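Local atomic coordinates of esterase (Thermotoga maritima, PDB entry 3DOH), a protein that is a thermostable esterase that probably hydrolyses carboxylic esters and combines an immunoglobulin-like domain with an alpha/beta-hydrolase domain. Residues I140-T148 / I158-K166; L192-W203 / C214-P222. All blocks are in the same frame, centred on the assembly; numbering follows the deposited sequence.

Contact 1 (I140-T148 / I158-K166); sequences IIDDFLAFT and IPYRLFVPK. With SO4 (sulfate ion), chain G.
The beta hairpin of strands 144-150 and 157-163, at one edge of the alpha/beta-hydrolase sheet, sets Leu145 opposite Leu162 and Phe147 opposite Tyr160 as antiparallel hydrogen-bonded pairs. It is a good example of a hairpin with one mainly aromatic and aliphatic face and another that combines an aromatic pair with a guanidinium group. Its register is fixed at Phe147 and Tyr160, where Tyr160 N donates to Phe147 O at 2.8 Å and Phe147 N answers with a bond to Tyr160 O at 2.9 Å. At the next hydrogen-bonded pair, Leu162 N binds Leu145 O, whereas the return bond from Leu145 N is weak.

The surface carrying Phe147, Tyr160 and Leu162 is mainly apolar. Tyr160 holds CG between its backbone N and carbonyl carbon (chi1 70°), a setting that swings the ring across to the partner strand. Phe147 CB therefore lies over one face of that ring, 3.7 Å from its centroid, while the two rings themselves meet obliquely. Tyr160 also packs on Ile250 and Lys253 of helix 242-257.

Phe144, Ala146, Arg161 and Phe163 share the other surface. Phe163 CB makes a CH-pi contact almost straight above the Phe144 ring, 3.8 Å from its centroid, and Asp143 CB meets the edge of the Phe163 ring. Arg161, bent at chi2 and chi3, brings one face of its guanidinium over Ala146 CB. Its NH2 bonds to Phe144 O at 3.0 Å, and NE reaches the same oxygen weakly, a double grip that probably helps to limit the group's rotation; NH1 has a further acceptor in Asn190 O. A sulfate, probably from the crystallisation liquor, sits at the guanidinium edge, taking weak hydrogen bonds from NH2 to O3 and from both NH2 and NH1 to O1.

Contact 2 (L192-W203 / C214-P222); sequences LQVAGNRGAVVW and CFVLAPQCP
The backbone of 192-203, a weakly bonded helical turn followed by loop, passes over strand 215-219 and comes nearest at Gln193 and Gln220, whose CA atoms lie 6.0 Å apart, and at Ala200 and Ala218. With no backbone-to-backbone hydrogen bond between the two segments, side chains have to make the join, and this pair shows how one polar group can do so within an otherwise mainly apolar interface.

That group is the amide of Gln193. The residue's CG lies between its backbone N and carbonyl carbon (chi1 84°), and the chain bends again at chi2 to bring the amide down onto the strand. NE2 donates to Ala218 O at 3.0 Å in a nearly straight bond (176°) that keeps to the amide plane yet approaches the carbonyl from above its own plane. NE2 also bonds to Asn190 OD1. Gln220 crosses at about a right angle, its CB 3.6 Å from Gln193 CD; the polar end of Gln220 is held by Asn190 N, Asp189 OD1 and Glu185 O. A leucine in place of Gln193 would probably deprive Ala218 O and Asn190 OD1 of this shared donor and leave the helical turn less firmly tied to the strand.

Elsewhere the packing is mainly apolar. Ala218 CB meets Val194 CG2 at 3.7 Å and also Ala200 CB, two small groups letting the chains draw near. Trp203 CB meets Val216 CG2 at 3.7 Å and Cys214 SG at 4.0 Å. The indole NE1 is bonded to Gly199 O within its own segment, and Ile372, Leu375 and Phe376 of helix 369-376 touch the Trp203 side chain. Such a layer belongs to the crossover that links the parallel neighbours 174-180 and 215-219 in the alpha/beta-hydrolase fold.

How the contacts relate
Contact 1 closes before contact 2 opens along the chain, yet their centres lie only about 9 Å apart, because both are built on the same mixed sheet. Strands 157-163 and 215-219 are antiparallel neighbours there, joined by probable hydrogen bonds from Phe163 N to Val216 O and from Ala218 N to Arg161 O, each 2.8 Å long. A second junction lies away from these backbone bonds, where Ile141 CG1 packs against Val194 CG1. The strand order 1-2-4-3-5-6-7-8 is that of the alpha/beta hydrolases: the hairpin supplies the first two strands, and after strand 174-180 contact 2 fits the crossover onto strand 215-219, third in position and fourth along the chain.

Contact 1 (I140-T148 / I158-K166)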
loop_
_atom_site.group_PDB
_atom_site.type_symbol
_atom_site.label_atom_id
_atom_site.label_comp_id
_atom_site.label_asym_id
_atom_site.label_seq_id
_atom_site.Cartn_x
_atom_site.Cartn_y
_atom_site.Cartn_z
ATOM N N ILE A 140 -35.991 -0.192 15.688
ATOM C CA ILE A 140 -36.323 -1.558 16.076
ATOM C C ILE A 140 -36.353 -1.709 17.593
ATOM O O ILE A 140 -37.149 -2.474 18.135
ATOM C CB ILE A 140 -35.321 -2.570 15.488
ATOM C CG1 ILE A 140 -35.258 -2.435 13.966
ATOM C CG2 ILE A 140 -35.701 -3.987 15.888
ATOM C CD1 ILE A 140 -36.481 -2.973 13.254
ATOM N N ILE A 141 -35.478 -0.974 18.273
ATOM C CA ILE A 141 -35.525 -0.879 19.727
ATOM C C ILE A 141 -36.723 -0.056 20.188
ATOM O O ILE A 141 -37.195 -0.207 21.315
ATOM C CB ILE A 141 -34.237 -0.253 20.293
ATOM C CG1 ILE A 141 -33.110 -1.288 20.324
ATOM C CG2 ILE A 141 -34.485 0.312 21.683
ATOM C CD1 ILE A 141 -31.822 -0.770 20.924
ATOM N N ASP A 142 -37.211 0.814 19.310
ATOM C CA ASP A 142 -38.377 1.613 19.601
ATOM C C ASP A 142 -39.709 0.899 19.335
ATOM O O ASP A 142 -40.737 1.453 19.634
ATOM C CB ASP A 142 -38.298 2.947 18.854
ATOM C CG ASP A 142 -38.390 2.772 17.330
ATOM O OD1 ASP A 142 -38.523 1.590 16.845
ATOM O OD2 ASP A 142 -38.316 3.831 16.632
ATOM N N ASP A 143 -39.703 -0.317 18.795
ATOM C CA ASP A 143 -40.939 -1.124 18.761
ATOM C C ASP A 143 -41.206 -1.983 19.982
ATOM O O ASP A 143 -42.273 -2.592 20.064
ATOM C CB ASP A 143 -41.011 -2.049 17.545
ATOM C CG ASP A 143 -40.801 -1.323 16.256
ATOM O OD1 ASP A 143 -41.556 -0.363 15.999
ATOM O OD2 ASP A 143 -39.878 -1.709 15.494
ATOM N N PHE A 144 -40.228 -2.085 20.876
ATOM C CA PHE A 144 -40.335 -2.845 22.120
ATOM C C PHE A 144 -40.798 -1.861 23.151
ATOM O O PHE A 144 -40.042 -0.964 23.552
ATOM C CB PHE A 144 -38.955 -3.337 22.617
ATOM C CG PHE A 144 -38.400 -4.506 21.873
ATOM C CD1 PHE A 144 -38.085 -4.407 20.511
ATOM C CD2 PHE A 144 -38.167 -5.714 22.538
ATOM C CE1 PHE A 144 -37.586 -5.479 19.803
ATOM C CE2 PHE A 144 -37.642 -6.828 21.834
ATOM C CZ PHE A 144 -37.340 -6.696 20.455
ATOM N N LEU A 145 -42.027 -2.033 23.590
ATOM C CA LEU A 145 -42.557 -1.343 24.762
ATOM C C LEU A 145 -41.716 -1.599 25.998
ATOM O O LEU A 145 -41.160 -2.680 26.170
ATOM C CB LEU A 145 -43.973 -1.847 25.013
ATOM C CG LEU A 145 -44.913 -1.617 23.840
ATOM C CD1 LEU A 145 -46.110 -2.522 23.932
ATOM C CD2 LEU A 145 -45.271 -0.133 23.812
ATOM N N ALA A 146 -41.618 -0.590 26.852
ATOM C CA ALA A 146 -40.907 -0.711 28.126
ATOM C C ALA A 146 -41.906 -0.951 29.247
ATOM O O ALA A 146 -42.967 -0.343 29.277
ATOM C CB ALA A 146 -40.079 0.530 28.399
ATOM N N PHE A 147 -41.578 -1.872 30.138
ATOM C CA PHE A 147 -42.409 -2.174 31.287
ATOM C C PHE A 147 -41.461 -2.479 32.426
ATOM O O PHE A 147 -40.284 -2.762 32.189
ATOM C CB PHE A 147 -43.305 -3.391 31.000
ATOM C CG PHE A 147 -44.410 -3.116 30.024
ATOM C CD1 PHE A 147 -45.424 -2.208 30.326
ATOM C CD2 PHE A 147 -44.446 -3.759 28.790
ATOM C CE1 PHE A 147 -46.471 -1.959 29.394
ATOM C CE2 PHE A 147 -45.474 -3.514 27.851
ATOM C CZ PHE A 147 -46.480 -2.630 28.152
ATOM N N THR A 148 -41.964 -2.401 33.658
ATOM C CA THR A 148 -41.265 -2.925 34.855
ATOM C C THR A 148 -42.224 -3.852 35.552
ATOM O O THR A 148 -43.419 -3.585 35.547
ATOM C CB THR A 148 -40.949 -1.833 35.844
ATOM O OG1 THR A 148 -40.552 -0.669 35.123
ATOM C CG2 THR A 148 -39.819 -2.248 36.709
ATOM N N ILE A 158 -37.904 -5.807 38.084
ATOM C CA ILE A 158 -37.279 -6.232 36.848
ATOM C C ILE A 158 -37.824 -5.427 35.692
ATOM O O ILE A 158 -38.983 -5.576 35.313
ATOM C CB ILE A 158 -37.447 -7.777 36.577
ATOM C CG1 ILE A 158 -36.686 -8.634 37.614
ATOM C CG2 ILE A 158 -37.044 -8.128 35.148
ATOM C CD1 ILE A 158 -35.206 -8.642 37.483
ATOM N N PRO A 159 -36.971 -4.571 35.110
ATOM C CA PRO A 159 -37.397 -3.886 33.893
ATOM C C PRO A 159 -37.372 -4.867 32.702
ATOM O O PRO A 159 -36.483 -5.766 32.641
ATOM C CB PRO A 159 -36.337 -2.777 33.720
ATOM C CG PRO A 159 -35.454 -2.848 34.925
ATOM C CD PRO A 159 -35.580 -4.224 35.468
ATOM N N TYR A 160 -38.335 -4.719 31.788
ATOM C CA TYR A 160 -38.331 -5.518 30.569
ATOM C C TYR A 160 -38.864 -4.819 29.335
ATOM O O TYR A 160 -39.583 -3.832 29.413
ATOM C CB TYR A 160 -39.027 -6.857 30.792
ATOM C CG TYR A 160 -40.527 -6.799 30.989
ATOM C CD1 TYR A 160 -41.096 -6.488 32.252
ATOM C CD2 TYR A 160 -41.392 -7.087 29.925
ATOM C CE1 TYR A 160 -42.490 -6.462 32.435
ATOM C CE2 TYR A 160 -42.774 -7.069 30.088
ATOM C CZ TYR A 160 -43.315 -6.761 31.345
ATOM O OH TYR A 160 -44.686 -6.749 31.471
ATOM N N ARG A 161 -38.449 -5.322 28.188
ATOM C CA ARG A 161 -38.855 -4.773 26.912
ATOM C C ARG A 161 -39.574 -5.902 26.233
ATOM O O ARG A 161 -39.084 -7.028 26.239
ATOM C CB ARG A 161 -37.644 -4.352 26.041
ATOM C CG ARG A 161 -36.690 -3.306 26.593
ATOM C CD ARG A 161 -37.284 -1.920 26.768
ATOM N NE ARG A 161 -37.555 -1.217 25.521
ATOM C CZ ARG A 161 -37.074 -0.015 25.179
ATOM N NH1 ARG A 161 -36.269 0.685 25.979
ATOM N NH2 ARG A 161 -37.414 0.493 24.002
ATOM N N LEU A 162 -40.711 -5.596 25.628
ATOM C CA LEU A 162 -41.551 -6.600 24.983
ATOM C C LEU A 162 -41.959 -6.142 23.597
ATOM O O LEU A 162 -42.451 -5.042 23.455
ATOM C CB LEU A 162 -42.817 -6.813 25.815
ATOM C CG LEU A 162 -43.952 -7.635 25.197
ATOM C CD1 LEU A 162 -43.694 -9.136 25.362
ATOM C CD2 LEU A 162 -45.266 -7.262 25.857
ATOM N N PHE A 163 -41.767 -6.983 22.589
ATOM C CA PHE A 163 -42.229 -6.696 21.206
ATOM C C PHE A 163 -43.570 -7.371 20.993
ATOM O O PHE A 163 -43.717 -8.553 21.215
ATOM C CB PHE A 163 -41.211 -7.217 20.160
ATOM C CG PHE A 163 -41.616 -7.029 18.686
ATOM C CD1 PHE A 163 -41.232 -5.868 17.969
ATOM C CD2 PHE A 163 -42.277 -8.052 17.990
ATOM C CE1 PHE A 163 -41.523 -5.714 16.572
ATOM C CE2 PHE A 163 -42.601 -7.913 16.604
ATOM C CZ PHE A 163 -42.219 -6.726 15.896
ATOM N N VAL A 164 -44.547 -6.617 20.550
ATOM C CA VAL A 164 -45.844 -7.174 20.223
ATOM C C VAL A 164 -46.013 -7.143 18.690
ATOM O O VAL A 164 -45.807 -6.114 18.087
ATOM C CB VAL A 164 -46.945 -6.328 20.955
ATOM C CG1 VAL A 164 -48.376 -6.683 20.497
ATOM C CG2 VAL A 164 -46.791 -6.465 22.491
ATOM N N PRO A 165 -46.381 -8.279 18.057
ATOM C CA PRO A 165 -46.499 -8.259 16.576
ATOM C C PRO A 165 -47.562 -7.255 16.082
ATOM O O PRO A 165 -48.459 -6.891 16.831
ATOM C CB PRO A 165 -46.885 -9.702 16.204
ATOM C CG PRO A 165 -47.060 -10.474 17.502
ATOM C CD PRO A 165 -46.723 -9.585 18.660
ATOM N N LYS A 166 -47.435 -6.803 14.838
ATOM C CA LYS A 166 -48.390 -5.870 14.271
ATOM C C LYS A 166 -49.119 -6.429 13.062
ATOM O O LYS A 166 -48.553 -7.211 12.286
ATOM C CB LYS A 166 -47.712 -4.550 13.889
ATOM C CG LYS A 166 -46.247 -4.667 13.372
ATOM C CD LYS A 166 -45.951 -3.753 12.151
ATOM C CE LYS A 166 -46.727 -2.424 12.208
ATOM N NZ LYS A 166 -46.428 -1.470 11.040
HETATM S S SO4 G . -36.956 3.890 22.835
HETATM O O1 SO4 G . -36.090 3.439 23.923
HETATM O O2 SO4 G . -37.273 5.298 23.105
HETATM O O3 SO4 G . -38.184 3.087 22.763
HETATM O O4 SO4 G . -36.245 3.783 21.555
#

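Contact 2 (L192-W203 / C214-P222)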
loop_
_atom_site.group_PDB
_atom_site.type_symbol
_atom_site.label_atom_id
_atom_site.label_comp_id
_atom_site.label_asym_id
_atom_site.label_seq_id
_atom_site.Cartn_x
_atom_site.Cartn_y
_atom_site.Cartn_z
ATOM N N LEU A 192 -29.907 -1.451 27.641
ATOM C CA LEU A 192 -28.750 -2.327 27.430
ATOM C C LEU A 192 -29.042 -3.692 26.834
ATOM O O LEU A 192 -28.362 -4.095 25.883
ATOM C CB LEU A 192 -28.010 -2.510 28.737
ATOM C CG LEU A 192 -26.614 -1.902 28.798
ATOM C CD1 LEU A 192 -26.322 -0.832 27.719
ATOM C CD2 LEU A 192 -26.407 -1.362 30.192
ATOM N N GLN A 193 -30.061 -4.371 27.365
ATOM C CA GLN A 193 -30.263 -5.811 27.104
ATOM C C GLN A 193 -30.858 -6.048 25.726
ATOM O O GLN A 193 -30.970 -7.191 25.225
ATOM C CB GLN A 193 -31.089 -6.483 28.230
ATOM C CG GLN A 193 -32.606 -6.373 28.144
ATOM C CD GLN A 193 -33.138 -5.046 28.652
ATOM O OE1 GLN A 193 -32.377 -4.088 28.837
ATOM N NE2 GLN A 193 -34.453 -4.977 28.883
ATOM N N VAL A 194 -31.201 -4.932 25.108
ATOM C CA VAL A 194 -31.848 -4.941 23.839
ATOM C C VAL A 194 -30.898 -4.271 22.820
ATOM O O VAL A 194 -31.136 -4.306 21.621
ATOM C CB VAL A 194 -33.267 -4.283 24.028
ATOM C CG1 VAL A 194 -33.469 -3.012 23.221
ATOM C CG2 VAL A 194 -34.392 -5.296 23.840
ATOM N N ALA A 195 -29.800 -3.697 23.284
ATOM C CA ALA A 195 -28.953 -2.942 22.405
ATOM C C ALA A 195 -27.537 -3.519 22.316
ATOM O O ALA A 195 -26.791 -3.248 21.369
ATOM C CB ALA A 195 -28.900 -1.531 22.861
ATOM N N GLY A 196 -27.163 -4.320 23.297
ATOM C CA GLY A 196 -25.799 -4.841 23.353
ATOM C C GLY A 196 -25.456 -5.812 22.240
ATOM O O GLY A 196 -24.301 -5.906 21.863
ATOM N N ASN A 197 -26.455 -6.511 21.695
ATOM C CA ASN A 197 -26.287 -7.452 20.561
ATOM C C ASN A 197 -27.655 -7.715 19.884
ATOM O O ASN A 197 -28.639 -7.099 20.273
ATOM C CB ASN A 197 -25.649 -8.739 21.052
ATOM C CG ASN A 197 -26.305 -9.245 22.313
ATOM O OD1 ASN A 197 -25.631 -9.498 23.329
ATOM N ND2 ASN A 197 -27.637 -9.407 22.266
ATOM N N ARG A 198 -27.727 -8.604 18.896
ATOM C CA ARG A 198 -28.934 -8.756 18.095
ATOM C C ARG A 198 -29.861 -9.788 18.749
ATOM O O ARG A 198 -30.821 -10.279 18.147
ATOM C CB ARG A 198 -28.585 -9.135 16.639
ATOM C CG ARG A 198 -28.207 -7.968 15.654
ATOM C CD ARG A 198 -28.841 -8.153 14.232
ATOM N NE ARG A 198 -29.141 -6.861 13.570
ATOM C CZ ARG A 198 -28.500 -6.345 12.487
ATOM N NH1 ARG A 198 -27.491 -7.009 11.880
ATOM N NH2 ARG A 198 -28.859 -5.142 11.985
ATOM N N GLY A 199 -29.581 -10.099 20.016
ATOM C CA GLY A 199 -30.285 -11.178 20.745
ATOM C C GLY A 199 -31.787 -11.048 20.862
ATOM O O GLY A 199 -32.520 -12.054 20.811
ATOM N N ALA A 200 -32.263 -9.812 21.016
ATOM C CA ALA A 200 -33.701 -9.579 21.198
ATOM C C ALA A 200 -34.322 -9.216 19.857
ATOM O O ALA A 200 -35.387 -9.670 19.484
ATOM C CB ALA A 200 -33.940 -8.458 22.213
ATOM N N VAL A 201 -33.577 -8.419 19.127
ATOM C CA VAL A 201 -34.067 -7.633 18.047
ATOM C C VAL A 201 -34.176 -8.426 16.736
ATOM O O VAL A 201 -35.053 -8.177 15.904
ATOM C CB VAL A 201 -33.084 -6.445 17.971
ATOM C CG1 VAL A 201 -32.380 -6.334 16.645
ATOM C CG2 VAL A 201 -33.688 -5.172 18.545
ATOM N N VAL A 202 -33.325 -9.422 16.556
ATOM C CA VAL A 202 -33.358 -10.223 15.314
ATOM C C VAL A 202 -34.776 -10.784 15.112
ATOM O O VAL A 202 -35.341 -10.684 14.021
ATOM C CB VAL A 202 -32.243 -11.325 15.300
ATOM C CG1 VAL A 202 -32.425 -12.329 16.451
ATOM C CG2 VAL A 202 -32.183 -12.017 13.961
ATOM N N TRP A 203 -35.366 -11.299 16.193
ATOM C CA TRP A 203 -36.669 -11.899 16.103
ATOM C C TRP A 203 -37.675 -10.843 15.707
ATOM O O TRP A 203 -38.758 -11.140 15.259
ATOM C CB TRP A 203 -37.027 -12.526 17.419
ATOM C CG TRP A 203 -35.831 -13.273 18.031
ATOM C CD1 TRP A 203 -35.008 -12.824 19.039
ATOM C CD2 TRP A 203 -35.335 -14.565 17.653
ATOM N NE1 TRP A 203 -34.037 -13.759 19.299
ATOM C CE2 TRP A 203 -34.216 -14.835 18.462
ATOM C CE3 TRP A 203 -35.716 -15.508 16.690
ATOM C CZ2 TRP A 203 -33.480 -16.025 18.348
ATOM C CZ3 TRP A 203 -34.996 -16.691 16.581
ATOM C CH2 TRP A 203 -33.888 -16.935 17.398
ATOM N N CYS A 214 -44.907 -13.192 16.294
ATOM C CA CYS A 214 -43.751 -13.281 17.179
ATOM C C CYS A 214 -43.778 -12.181 18.235
ATOM O O CYS A 214 -43.730 -10.994 17.910
ATOM C CB CYS A 214 -42.452 -13.207 16.375
ATOM S SG CYS A 214 -40.951 -13.433 17.358
ATOM N N PHE A 215 -43.855 -12.582 19.500
ATOM C CA PHE A 215 -43.524 -11.706 20.596
ATOM C C PHE A 215 -42.082 -11.954 21.044
ATOM O O PHE A 215 -41.553 -13.079 20.949
ATOM C CB PHE A 215 -44.417 -12.011 21.795
ATOM C CG PHE A 215 -45.878 -11.657 21.611
ATOM C CD1 PHE A 215 -46.752 -12.527 20.966
ATOM C CD2 PHE A 215 -46.395 -10.494 22.168
ATOM C CE1 PHE A 215 -48.106 -12.216 20.819
ATOM C CE2 PHE A 215 -47.769 -10.176 22.041
ATOM C CZ PHE A 215 -48.616 -11.025 21.372
ATOM N N VAL A 216 -41.461 -10.897 21.567
ATOM C CA VAL A 216 -40.131 -10.992 22.148
ATOM C C VAL A 216 -40.111 -10.321 23.491
ATOM O O VAL A 216 -40.392 -9.141 23.600
ATOM C CB VAL A 216 -39.070 -10.305 21.290
ATOM C CG1 VAL A 216 -37.671 -10.558 21.846
ATOM C CG2 VAL A 216 -39.149 -10.783 19.862
ATOM N N LEU A 217 -39.739 -11.081 24.505
ATOM C CA LEU A 217 -39.567 -10.556 25.825
ATOM C C LEU A 217 -38.087 -10.533 26.119
ATOM O O LEU A 217 -37.383 -11.548 25.996
ATOM C CB LEU A 217 -40.294 -11.445 26.831
ATOM C CG LEU A 217 -39.780 -11.473 28.258
ATOM C CD1 LEU A 217 -40.031 -10.179 28.910
ATOM C CD2 LEU A 217 -40.452 -12.568 29.007
ATOM N N ALA A 218 -37.626 -9.365 26.549
ATOM C CA ALA A 218 -36.227 -9.153 26.842
ATOM C C ALA A 218 -36.159 -8.515 28.211
ATOM O O ALA A 218 -36.319 -7.305 28.358
ATOM C CB ALA A 218 -35.603 -8.251 25.782
ATOM N N PRO A 219 -36.025 -9.329 29.238
ATOM C CA PRO A 219 -35.793 -8.849 30.604
ATOM C C PRO A 219 -34.381 -8.364 30.940
ATOM O O PRO A 219 -33.402 -8.890 30.407
ATOM C CB PRO A 219 -36.171 -10.063 31.471
ATOM C CG PRO A 219 -35.972 -11.218 30.595
ATOM C CD PRO A 219 -36.275 -10.769 29.183
ATOM N N GLN A 220 -34.286 -7.375 31.843
ATOM C CA GLN A 220 -32.970 -6.901 32.339
ATOM C C GLN A 220 -32.678 -7.264 33.772
ATOM O O GLN A 220 -33.490 -7.041 34.664
ATOM C CB GLN A 220 -32.820 -5.390 32.211
ATOM C CG GLN A 220 -31.517 -4.881 32.818
ATOM C CD GLN A 220 -31.225 -3.445 32.417
ATOM O OE1 GLN A 220 -32.093 -2.576 32.509
ATOM N NE2 GLN A 220 -30.001 -3.190 31.944
ATOM N N CYS A 221 -31.497 -7.832 33.998
ATOM C CA CYS A 221 -31.113 -8.297 35.326
ATOM C C CYS A 221 -30.105 -7.351 35.971
ATOM O O CYS A 221 -29.306 -6.717 35.282
ATOM C CB CYS A 221 -30.534 -9.711 35.251
ATOM S SG CYS A 221 -29.338 -10.098 36.551
ATOM N N PRO A 222 -30.150 -7.262 37.296
ATOM C CA PRO A 222 -29.802 -6.021 37.996
ATOM C C PRO A 222 -28.437 -6.113 38.669
ATOM O O PRO A 222 -28.074 -7.172 39.182
ATOM C CB PRO A 222 -30.902 -5.902 39.053
ATOM C CG PRO A 222 -31.315 -7.306 39.318
ATOM C CD PRO A 222 -31.192 -8.024 38.004
#